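Local coordinates for protein 2-hydroxychromene-2-carboxylate isomerase (Pseudomonas putida, PDB 2IMF) that catalyses the reversible glutathione-dependent isomerisation of 2-hydroxychromene-2-carboxylate to trans-O-hydroxybenzylidenepyruvate in naphthalene breakdown, at residues R163-G167 with E176-G180; M1-F7 with V168-L173; N18-S22 with V106-F110. One frame throughout, in Å; residues are numbered along the deposited sequence.

Contact 1 of 3, residues R163-G167 with E176-G180; sequences RKVFG and EMWWG. With GSH (glutathione), chain E.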
loop_
_atom_site.group_PDB
_atom_site.type_symbol
_atom_site.label_atom_id
_atom_site.label_comp_id
_atom_site.label_asym_id
_atom_site.label_seq_id
_atom_site.Cartn_x
_atom_site.Cartn_y
_atom_site.Cartn_z
ATOM N N ARG A 163 13.494 -11.678 11.012
ATOM C CA ARG A 163 12.181 -12.189 10.624
ATOM C C ARG A 163 11.658 -11.689 9.274
ATOM O O ARG A 163 10.554 -11.998 8.892
ATOM C CB ARG A 163 11.172 -11.927 11.725
ATOM C CG ARG A 163 10.101 -13.050 11.883
ATOM C CD ARG A 163 9.247 -12.829 13.050
ATOM N NE ARG A 163 8.133 -13.742 12.985
ATOM C CZ ARG A 163 7.104 -13.749 13.765
ATOM N NH1 ARG A 163 6.976 -12.822 14.702
ATOM N NH2 ARG A 163 6.222 -14.714 13.616
ATOM N N LYS A 164 12.486 -10.872 8.624
ATOM C CA LYS A 164 12.206 -10.361 7.274
ATOM C C LYS A 164 11.233 -9.196 7.304
ATOM O O LYS A 164 10.614 -8.869 6.294
ATOM C CB LYS A 164 11.764 -11.476 6.325
ATOM C CG LYS A 164 12.884 -12.545 6.192
ATOM C CD LYS A 164 12.848 -13.380 4.916
ATOM C CE LYS A 164 13.467 -14.779 5.197
ATOM N NZ LYS A 164 14.938 -14.705 5.585
ATOM N N VAL A 165 11.101 -8.561 8.462
ATOM C CA VAL A 165 10.293 -7.320 8.562
ATOM C C VAL A 165 11.103 -6.206 7.905
ATOM O O VAL A 165 12.279 -5.972 8.223
ATOM C CB VAL A 165 10.072 -6.973 10.007
ATOM C CG1 VAL A 165 9.422 -5.592 10.090
ATOM C CG2 VAL A 165 9.227 -8.044 10.662
ATOM N N PHE A 166 10.460 -5.490 6.951
ATOM C CA PHE A 166 11.119 -4.365 6.231
ATOM C C PHE A 166 10.420 -3.007 6.485
ATOM O O PHE A 166 10.937 -1.971 6.063
ATOM C CB PHE A 166 11.151 -4.658 4.713
ATOM C CG PHE A 166 9.760 -4.824 4.134
ATOM C CD1 PHE A 166 8.987 -3.677 3.798
ATOM C CD2 PHE A 166 9.191 -6.118 3.974
ATOM C CE1 PHE A 166 7.683 -3.817 3.387
ATOM C CE2 PHE A 166 7.883 -6.225 3.543
ATOM C CZ PHE A 166 7.133 -5.072 3.206
ATOM N N GLY A 167 9.259 -3.042 7.150
ATOM C CA GLY A 167 8.507 -1.803 7.369
ATOM C C GLY A 167 7.535 -1.973 8.497
ATOM O O GLY A 167 7.497 -3.040 9.149
ATOM N N GLU A 176 2.550 -16.449 8.316
ATOM C CA GLU A 176 2.081 -15.408 7.329
ATOM C C GLU A 176 2.359 -14.082 7.960
ATOM O O GLU A 176 2.088 -13.796 9.147
ATOM C CB GLU A 176 0.596 -15.490 7.090
ATOM C CG GLU A 176 0.296 -16.676 6.148
ATOM C CD GLU A 176 -1.161 -16.796 5.852
ATOM O OE1 GLU A 176 -1.989 -16.991 6.728
ATOM O OE2 GLU A 176 -1.498 -16.683 4.647
ATOM N N MET A 177 2.873 -13.257 7.081
ATOM C CA MET A 177 3.301 -11.832 7.363
ATOM C C MET A 177 2.501 -10.932 6.461
ATOM O O MET A 177 2.396 -11.196 5.235
ATOM C CB MET A 177 4.777 -11.591 7.051
ATOM C CG MET A 177 5.294 -10.240 7.670
ATOM S SD MET A 177 6.953 -9.820 7.375
ATOM C CE MET A 177 6.726 -9.086 5.779
ATOM N N TRP A 178 1.877 -9.890 7.034
ATOM C CA TRP A 178 1.242 -8.794 6.261
ATOM C C TRP A 178 1.856 -7.490 6.673
ATOM O O TRP A 178 2.052 -7.237 7.852
ATOM C CB TRP A 178 -0.263 -8.781 6.487
ATOM C CG TRP A 178 -1.046 -10.052 6.115
ATOM C CD1 TRP A 178 -1.487 -10.386 4.908
ATOM C CD2 TRP A 178 -1.270 -11.175 6.984
ATOM N NE1 TRP A 178 -2.101 -11.663 4.951
ATOM C CE2 TRP A 178 -1.965 -12.135 6.227
ATOM C CE3 TRP A 178 -0.982 -11.426 8.318
ATOM C CZ2 TRP A 178 -2.375 -13.366 6.751
ATOM C CZ3 TRP A 178 -1.424 -12.675 8.857
ATOM C CH2 TRP A 178 -2.128 -13.594 8.076
ATOM N N TRP A 179 2.011 -6.635 5.671
ATOM C CA TRP A 179 2.519 -5.298 5.929
ATOM C C TRP A 179 1.474 -4.295 5.521
ATOM O O TRP A 179 0.980 -4.344 4.385
ATOM C CB TRP A 179 3.758 -5.054 5.117
ATOM C CG TRP A 179 4.225 -3.616 5.084
ATOM C CD1 TRP A 179 4.641 -2.845 6.110
ATOM C CD2 TRP A 179 4.388 -2.839 3.888
ATOM N NE1 TRP A 179 5.043 -1.600 5.629
ATOM C CE2 TRP A 179 4.935 -1.595 4.266
ATOM C CE3 TRP A 179 4.233 -3.115 2.530
ATOM C CZ2 TRP A 179 5.267 -0.599 3.329
ATOM C CZ3 TRP A 179 4.540 -2.105 1.579
ATOM C CH2 TRP A 179 5.053 -0.875 1.996
ATOM N N GLY A 180 1.099 -3.428 6.458
ATOM C CA GLY A 180 0.167 -2.354 6.201
ATOM C C GLY A 180 -1.131 -2.445 6.987
ATOM O O GLY A 180 -1.689 -3.548 7.162
HETATM N N1 GSH E . -0.192 0.814 2.289
HETATM C CA1 GSH E . 0.251 0.932 3.641
HETATM C C1 GSH E . -0.806 0.914 4.686
HETATM O O11 GSH E . -0.496 0.736 5.866
HETATM O O12 GSH E . -1.888 1.312 4.199
HETATM C CB1 GSH E . 1.566 1.687 3.790
HETATM C CG1 GSH E . 2.413 1.399 5.029
HETATM C CD1 GSH E . 3.665 2.231 5.016
HETATM O OE1 GSH E . 3.888 3.057 3.998
HETATM N N2 GSH E . 4.512 2.161 6.015
HETATM C CA2 GSH E . 5.827 2.790 6.017
HETATM C C2 GSH E . 6.928 1.863 5.737
HETATM O O2 GSH E . 6.936 0.669 6.367
HETATM C CB2 GSH E . 6.048 3.425 7.427
HETATM S SG2 GSH E . 4.984 4.891 7.713
HETATM N N3 GSH E . 7.854 2.164 4.874
HETATM C CA3 GSH E . 8.805 1.134 4.457
HETATM C C3 GSH E . 8.636 0.897 2.974
HETATM O O31 GSH E . 9.345 0.021 2.447
HETATM O O32 GSH E . 7.833 1.623 2.298
#

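Contact 2 of 3, residues M1-F7 with V168-L173; sequences MIVDFYF and VPTMFL. With GSH (glutathione), chain E.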
loop_
_atom_site.group_PDB
_atom_site.type_symbol
_atom_site.label_atom_id
_atom_site.label_comp_id
_atom_site.label_asym_id
_atom_site.label_seq_id
_atom_site.Cartn_x
_atom_site.Cartn_y
_atom_site.Cartn_z
ATOM N N MET A 1 -5.653 -16.947 20.575
ATOM C CA MET A 1 -4.969 -16.672 19.266
ATOM C C MET A 1 -4.024 -15.493 19.380
ATOM O O MET A 1 -4.419 -14.480 19.959
ATOM C CB MET A 1 -6.070 -16.313 18.256
ATOM C CG MET A 1 -5.640 -16.053 16.825
ATOM S SD MET A 1 -7.098 -15.777 15.771
ATOM C CE MET A 1 -8.168 -17.175 16.194
ATOM N N ILE A 2 -2.820 -15.618 18.806
ATOM C CA ILE A 2 -1.743 -14.596 18.952
ATOM C C ILE A 2 -1.298 -13.981 17.636
ATOM O O ILE A 2 -0.947 -14.690 16.687
ATOM C CB ILE A 2 -0.455 -15.171 19.635
ATOM C CG1 ILE A 2 -0.742 -15.609 21.080
ATOM C CG2 ILE A 2 0.599 -14.146 19.746
ATOM C CD1 ILE A 2 0.341 -16.514 21.716
ATOM N N VAL A 3 -1.250 -12.652 17.628
ATOM C CA VAL A 3 -0.665 -11.904 16.471
ATOM C C VAL A 3 0.553 -11.126 16.942
ATOM O O VAL A 3 0.485 -10.430 17.975
ATOM C CB VAL A 3 -1.723 -10.974 15.897
ATOM C CG1 VAL A 3 -1.140 -9.942 14.951
ATOM C CG2 VAL A 3 -2.797 -11.829 15.212
ATOM N N ASP A 4 1.670 -11.227 16.259
ATOM C CA ASP A 4 2.803 -10.384 16.512
ATOM C C ASP A 4 2.659 -9.085 15.705
ATOM O O ASP A 4 2.418 -9.138 14.498
ATOM C CB ASP A 4 4.072 -11.134 16.141
ATOM C CG ASP A 4 4.285 -12.406 17.008
ATOM O OD1 ASP A 4 3.725 -12.501 18.142
ATOM O OD2 ASP A 4 4.983 -13.296 16.553
ATOM N N PHE A 5 2.809 -7.966 16.382
ATOM C CA PHE A 5 2.670 -6.629 15.791
ATOM C C PHE A 5 3.921 -5.859 15.945
ATOM O O PHE A 5 4.408 -5.638 17.069
ATOM C CB PHE A 5 1.502 -5.988 16.510
ATOM C CG PHE A 5 1.226 -4.541 16.139
ATOM C CD1 PHE A 5 1.285 -4.056 14.816
ATOM C CD2 PHE A 5 0.763 -3.672 17.156
ATOM C CE1 PHE A 5 0.965 -2.725 14.508
ATOM C CE2 PHE A 5 0.450 -2.320 16.845
ATOM C CZ PHE A 5 0.606 -1.859 15.500
ATOM N N TYR A 6 4.389 -5.353 14.814
ATOM C CA TYR A 6 5.642 -4.588 14.765
ATOM C C TYR A 6 5.316 -3.175 14.334
ATOM O O TYR A 6 4.663 -2.963 13.315
ATOM C CB TYR A 6 6.608 -5.176 13.745
ATOM C CG TYR A 6 7.074 -6.532 14.135
ATOM C CD1 TYR A 6 6.280 -7.714 13.916
ATOM C CD2 TYR A 6 8.231 -6.651 14.844
ATOM C CE1 TYR A 6 6.729 -8.970 14.304
ATOM C CE2 TYR A 6 8.707 -7.962 15.295
ATOM C CZ TYR A 6 7.903 -9.056 14.978
ATOM O OH TYR A 6 8.328 -10.337 15.443
ATOM N N PHE A 7 5.724 -2.180 15.107
ATOM C CA PHE A 7 5.363 -0.787 14.852
ATOM C C PHE A 7 6.547 0.104 15.263
ATOM O O PHE A 7 7.452 -0.322 16.010
ATOM C CB PHE A 7 4.104 -0.371 15.640
ATOM C CG PHE A 7 4.300 -0.389 17.143
ATOM C CD1 PHE A 7 4.191 -1.560 17.866
ATOM C CD2 PHE A 7 4.684 0.732 17.817
ATOM C CE1 PHE A 7 4.392 -1.558 19.237
ATOM C CE2 PHE A 7 4.963 0.713 19.152
ATOM C CZ PHE A 7 4.778 -0.463 19.857
ATOM N N VAL A 168 6.751 -0.928 8.713
ATOM C CA VAL A 168 5.731 -0.972 9.757
ATOM C C VAL A 168 4.471 -0.347 9.192
ATOM O O VAL A 168 4.511 0.503 8.301
ATOM C CB VAL A 168 6.154 -0.259 11.054
ATOM C CG1 VAL A 168 7.318 -0.982 11.665
ATOM C CG2 VAL A 168 6.574 1.237 10.765
ATOM N N PRO A 169 3.296 -0.740 9.653
ATOM C CA PRO A 169 3.017 -1.826 10.634
ATOM C C PRO A 169 3.161 -3.176 9.951
ATOM O O PRO A 169 2.736 -3.354 8.814
ATOM C CB PRO A 169 1.537 -1.589 11.038
ATOM C CG PRO A 169 0.934 -0.907 9.766
ATOM C CD PRO A 169 2.070 -0.084 9.140
ATOM N N THR A 170 3.709 -4.145 10.702
ATOM C CA THR A 170 3.873 -5.515 10.177
ATOM C C THR A 170 3.204 -6.433 11.204
ATOM O O THR A 170 3.368 -6.243 12.413
ATOM C CB THR A 170 5.328 -5.859 9.849
ATOM O OG1 THR A 170 5.717 -5.015 8.764
ATOM C CG2 THR A 170 5.401 -7.288 9.342
ATOM N N MET A 171 2.465 -7.412 10.691
ATOM C CA MET A 171 1.680 -8.339 11.548
ATOM C C MET A 171 2.032 -9.746 11.127
ATOM O O MET A 171 2.082 -10.015 9.905
ATOM C CB MET A 171 0.154 -8.157 11.477
ATOM C CG MET A 171 -0.310 -6.880 12.119
ATOM S SD MET A 171 0.007 -5.295 11.309
ATOM C CE MET A 171 -0.592 -5.544 9.629
ATOM N N PHE A 172 2.176 -10.692 12.081
ATOM C CA PHE A 172 2.359 -12.126 11.722
ATOM C C PHE A 172 1.270 -12.873 12.439
ATOM O O PHE A 172 1.005 -12.635 13.628
ATOM C CB PHE A 172 3.688 -12.705 12.207
ATOM C CG PHE A 172 4.932 -12.244 11.483
ATOM C CD1 PHE A 172 5.475 -10.999 11.764
ATOM C CD2 PHE A 172 5.541 -13.063 10.561
ATOM C CE1 PHE A 172 6.646 -10.594 11.133
ATOM C CE2 PHE A 172 6.706 -12.675 9.932
ATOM C CZ PHE A 172 7.254 -11.467 10.222
ATOM N N LEU A 173 0.806 -13.896 11.737
ATOM C CA LEU A 173 -0.014 -14.991 12.312
ATOM C C LEU A 173 0.619 -16.255 11.775
ATOM O O LEU A 173 0.636 -16.515 10.555
ATOM C CB LEU A 173 -1.437 -14.862 11.899
ATOM C CG LEU A 173 -2.300 -15.998 12.433
ATOM C CD1 LEU A 173 -2.323 -15.967 13.956
ATOM C CD2 LEU A 173 -3.657 -15.679 11.907
HETATM N N1 GSH E . -0.192 0.814 2.289
HETATM C CA1 GSH E . 0.251 0.932 3.641
HETATM C C1 GSH E . -0.806 0.914 4.686
HETATM O O11 GSH E . -0.496 0.736 5.866
HETATM O O12 GSH E . -1.888 1.312 4.199
HETATM C CB1 GSH E . 1.566 1.687 3.790
HETATM C CG1 GSH E . 2.413 1.399 5.029
HETATM C CD1 GSH E . 3.665 2.231 5.016
HETATM O OE1 GSH E . 3.888 3.057 3.998
HETATM N N2 GSH E . 4.512 2.161 6.015
HETATM C CA2 GSH E . 5.827 2.790 6.017
HETATM C C2 GSH E . 6.928 1.863 5.737
HETATM O O2 GSH E . 6.936 0.669 6.367
HETATM C CB2 GSH E . 6.048 3.425 7.427
HETATM S SG2 GSH E . 4.984 4.891 7.713
HETATM N N3 GSH E . 7.854 2.164 4.874
HETATM C CA3 GSH E . 8.805 1.134 4.457
HETATM C C3 GSH E . 8.636 0.897 2.974
HETATM O O31 GSH E . 9.345 0.021 2.447
HETATM O O32 GSH E . 7.833 1.623 2.298
#

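Contact 3 of 3, residues N18-S22 with V106-F110; sequences NQRLS and VNVVF. With PO4 (phosphate ion), chain D.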
loop_
_atom_site.group_PDB
_atom_site.type_symbol
_atom_site.label_atom_id
_atom_site.label_comp_id
_atom_site.label_asym_id
_atom_site.label_seq_id
_atom_site.Cartn_x
_atom_site.Cartn_y
_atom_site.Cartn_z
ATOM N N ASN A 18 -2.726 0.005 14.871
ATOM C CA ASN A 18 -2.911 -0.245 16.282
ATOM C C ASN A 18 -4.331 -0.018 16.700
ATOM O O ASN A 18 -4.790 -0.808 17.520
ATOM C CB ASN A 18 -1.975 0.667 17.076
ATOM C CG ASN A 18 -2.103 0.445 18.535
ATOM O OD1 ASN A 18 -1.826 -0.648 19.005
ATOM N ND2 ASN A 18 -2.650 1.430 19.237
ATOM N N GLN A 19 -4.992 0.998 16.172
ATOM C CA GLN A 19 -6.413 1.232 16.560
ATOM C C GLN A 19 -7.242 0.002 16.189
ATOM O O GLN A 19 -8.075 -0.457 16.996
ATOM C CB GLN A 19 -6.940 2.465 15.768
ATOM C CG GLN A 19 -8.507 2.739 15.773
ATOM C CD GLN A 19 -9.018 3.110 17.140
ATOM O OE1 GLN A 19 -8.274 3.547 18.016
ATOM N NE2 GLN A 19 -10.316 2.955 17.321
ATOM N N ARG A 20 -7.037 -0.540 14.980
ATOM C CA ARG A 20 -7.910 -1.618 14.521
ATOM C C ARG A 20 -7.543 -2.856 15.280
ATOM O O ARG A 20 -8.450 -3.588 15.731
ATOM C CB ARG A 20 -7.699 -1.797 13.028
ATOM C CG ARG A 20 -8.328 -3.048 12.405
ATOM C CD ARG A 20 -8.563 -2.686 11.002
ATOM N NE ARG A 20 -9.182 -3.746 10.173
ATOM C CZ ARG A 20 -9.521 -3.557 8.900
ATOM N NH1 ARG A 20 -9.276 -2.394 8.251
ATOM N NH2 ARG A 20 -10.003 -4.590 8.225
ATOM N N LEU A 21 -6.264 -3.160 15.507
ATOM C CA LEU A 21 -5.871 -4.311 16.309
ATOM C C LEU A 21 -6.380 -4.225 17.728
ATOM O O LEU A 21 -6.773 -5.260 18.286
ATOM C CB LEU A 21 -4.367 -4.522 16.316
ATOM C CG LEU A 21 -3.850 -4.931 14.939
ATOM C CD1 LEU A 21 -2.311 -4.630 14.907
ATOM C CD2 LEU A 21 -4.100 -6.469 14.753
ATOM N N SER A 22 -6.357 -3.052 18.324
ATOM C CA SER A 22 -6.846 -2.912 19.720
ATOM C C SER A 22 -8.301 -3.228 19.787
ATOM O O SER A 22 -8.690 -3.872 20.780
ATOM C CB SER A 22 -6.572 -1.529 20.221
ATOM O OG SER A 22 -5.213 -1.518 20.534
ATOM N N VAL A 106 1.065 1.507 24.442
ATOM C CA VAL A 106 1.049 1.712 23.000
ATOM C C VAL A 106 -0.155 2.583 22.656
ATOM O O VAL A 106 -0.028 3.506 21.818
ATOM C CB VAL A 106 1.064 0.351 22.306
ATOM C CG1 VAL A 106 0.825 0.541 20.814
ATOM C CG2 VAL A 106 2.392 -0.340 22.572
ATOM N N ASN A 107 -1.349 2.328 23.233
ATOM C CA ASN A 107 -2.490 3.138 22.934
ATOM C C ASN A 107 -2.339 4.594 23.351
ATOM O O ASN A 107 -2.657 5.500 22.601
ATOM C CB ASN A 107 -3.751 2.507 23.619
ATOM C CG ASN A 107 -4.188 1.180 22.992
ATOM O OD1 ASN A 107 -3.835 0.855 21.855
ATOM N ND2 ASN A 107 -4.941 0.387 23.762
ATOM N N VAL A 108 -1.861 4.806 24.560
ATOM C CA VAL A 108 -1.762 6.184 25.031
ATOM C C VAL A 108 -0.731 6.969 24.198
ATOM O O VAL A 108 -0.990 8.119 23.816
ATOM C CB VAL A 108 -1.293 6.152 26.525
ATOM C CG1 VAL A 108 -0.764 7.490 26.983
ATOM C CG2 VAL A 108 -2.461 5.651 27.451
ATOM N N VAL A 109 0.399 6.343 23.853
ATOM C CA VAL A 109 1.433 7.063 23.111
ATOM C C VAL A 109 0.940 7.320 21.682
ATOM O O VAL A 109 1.078 8.429 21.140
ATOM C CB VAL A 109 2.772 6.344 23.110
ATOM C CG1 VAL A 109 3.805 7.028 22.218
ATOM C CG2 VAL A 109 3.319 6.246 24.528
ATOM N N PHE A 110 0.326 6.305 21.032
ATOM C CA PHE A 110 -0.143 6.555 19.677
ATOM C C PHE A 110 -1.200 7.606 19.688
ATOM O O PHE A 110 -1.259 8.441 18.768
ATOM C CB PHE A 110 -0.634 5.230 19.028
ATOM C CG PHE A 110 0.389 4.588 18.135
ATOM C CD1 PHE A 110 0.900 5.306 17.106
ATOM C CD2 PHE A 110 0.736 3.275 18.241
ATOM C CE1 PHE A 110 1.778 4.728 16.199
ATOM C CE2 PHE A 110 1.631 2.687 17.382
ATOM C CZ PHE A 110 2.199 3.431 16.394
HETATM P P PO4 D . -10.758 -2.883 4.875
HETATM O O1 PO4 D . -11.729 -2.398 3.782
HETATM O O2 PO4 D . -11.357 -4.117 5.550
HETATM O O3 PO4 D . -9.344 -2.992 4.356
HETATM O O4 PO4 D . -10.820 -1.720 5.802
#

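Contact 1 of 3, residues R163-G167 with E176-G180
K164 carbonyl O lies 3.9 Å from M177 CE, where the chain leaves helix 147-162 through a Schellman motif. V165 follows with its CG2 branch a loose 4.4 Å from M177 SD. The thioether chain is bent at its last torsion, which brings M177 CE to 3.8 Å from F166 CE2. F166 holds CG between its backbone N and carbonyl carbon (chi1 60°), and its ring edge comes down on the indole of W179 in an edge-to-face pair, planes 66° apart, with F166 CE1 3.5 Å from W179 CD2. Y62 of the second subunit meets the same phenyl ring. At G167, CA sits 3.1 Å from glutathione O2, so close that a CB would collide with it. W179 NE1 donates to that O2 from the indole edge, 3.0 Å away in a bent bond (143°). Replacing W179 with an alanine would probably leave glutathione O2 one donor short and the F166 edge with no face to rest on. The indole N-H also makes a weak hydrogen bond to V168 O; apolar packing thus sets the indole, while its one polar atom serves glutathione.

Contact 2 of 3, residues M1-F7 with V168-L173
Y6 and F172 lean together on one face of the sheet and meet obliquely, their planes 71° apart; Y6 CE1 comes to 3.5 Å from F172 CD1. The backbone puts both on the face they share with D4 and T170, and their like first torsions, with CG beside the backbone N (chi1 -66° for Y6), turn the two rings so that they meet. The T170 carbonyl O lies near the plane of the Y6 ring, at its edge. R163 gathers the polar and aromatic groups here: it forms a salt bridge with D4 OD2, a hydrogen bond with Y6 OH and a cation-pi contact with F172.

On the other face, F5 and M171 run alongside each other in the same direction. The M171 chain is bent twice and sets SD 3.9 Å from F5 CD1, an oblique Met-aromatic contact. F5 also presents its edge to the proline, with CE1 3.7 Å from P169 CB, and L21 of helix 12-28 packs against it. V3 CG1 rests on M171 CB.

Between these faces the strands run antiparallel, 161° between their directions. D4 with F172 and Y6 with T170 are hydrogen-bonded pairs, two N-H...O bonds each, and the F5-M171 pair between them is non-hydrogen-bonded. The shortest is Y6 N to T170 O at 2.8 Å.

Beyond the paired residues, V168 meets glutathione twice in backbone fashion: V168 N donates to O2 at 2.8 Å, and glutathione N2 donates to V168 O, also at 2.8 Å. The cis-proline that follows, P169, is the thioredoxin-fold hallmark, and the residue before it pairs with the cysteinyl backbone of glutathione, as in glutathione transferases generally.

Contact 3 of 3, residues N18-S22 with V106-F110
N18 and N107 join two helices of a DsbA-like thioredoxin fold: helix 12-28, which follows the first strand, and helix 99-115 of the helical part inserted into that fold. The two segments run roughly antiparallel, their axes 10.9 Å apart, so side chains have to bridge the gap.

The central bond runs from N18 ND2 to N107 OD1, 2.9 Å long and fairly straight at 161°. It arrives in the carbonyl plane of N107, although the two amide planes are 48° apart. N18 can reach across because its CG is anti to the backbone N (chi1 -179°), which swings the amide toward the other helix. S22 OG lies one helical turn on, 3.0 Å from the same N107 OD1. This OG is also 3.1 Å from N18 O, and its single proton could go to either acceptor; the serine is modelled in two positions, which makes its contact with N107 tentative.

Two apolar side chains flank the N18 side chain. V106 CG1 lies against the amide, 3.4 Å from N18 OD1, while F110 CD2 packs 3.9 Å from N18 CB.

Farther out, strand 31-36 offers Y34 as a common support: it touches N18, S22 and V106. F5 of strand 2-7 packs on N18, and F110 meets F9 edge-to-face. R20 leads away from helix 99-115 altogether, and its NE forms a salt bridge with E188 of helix 184-198. Its extended chain ends edge-on to a phosphate ion, probably from the crystallisation liquor, gripped by R20 NH1 to phosphate O4 and R20 NH2 to phosphate O2, each at 3.0 Å.

Contacts 1 and 2 share the sheet and the cofactor: strands 170-173 and 176-179 are neighbours, the contact centres lie 8 Å apart, and both segment pairs touch glutathione. They are joined by a probable hydrogen bond from G180 N to P169 O at 2.9 Å and by M177 SD packing 3.3 Å from F172 CZ. Contact 3 lies on the F5 face of the sheet, its centre 13 Å from that of contact 2, which it meets through F5 CE2 on N18 OD1 (3.6 Å) and F7 CD2 on F110 CE2 (3.7 Å). Contact 3 does not touch contact 1. Even so, the F110 side chain is about 6 Å from that of S11, the inferred nucleophile, and about 9 Å from glutathione.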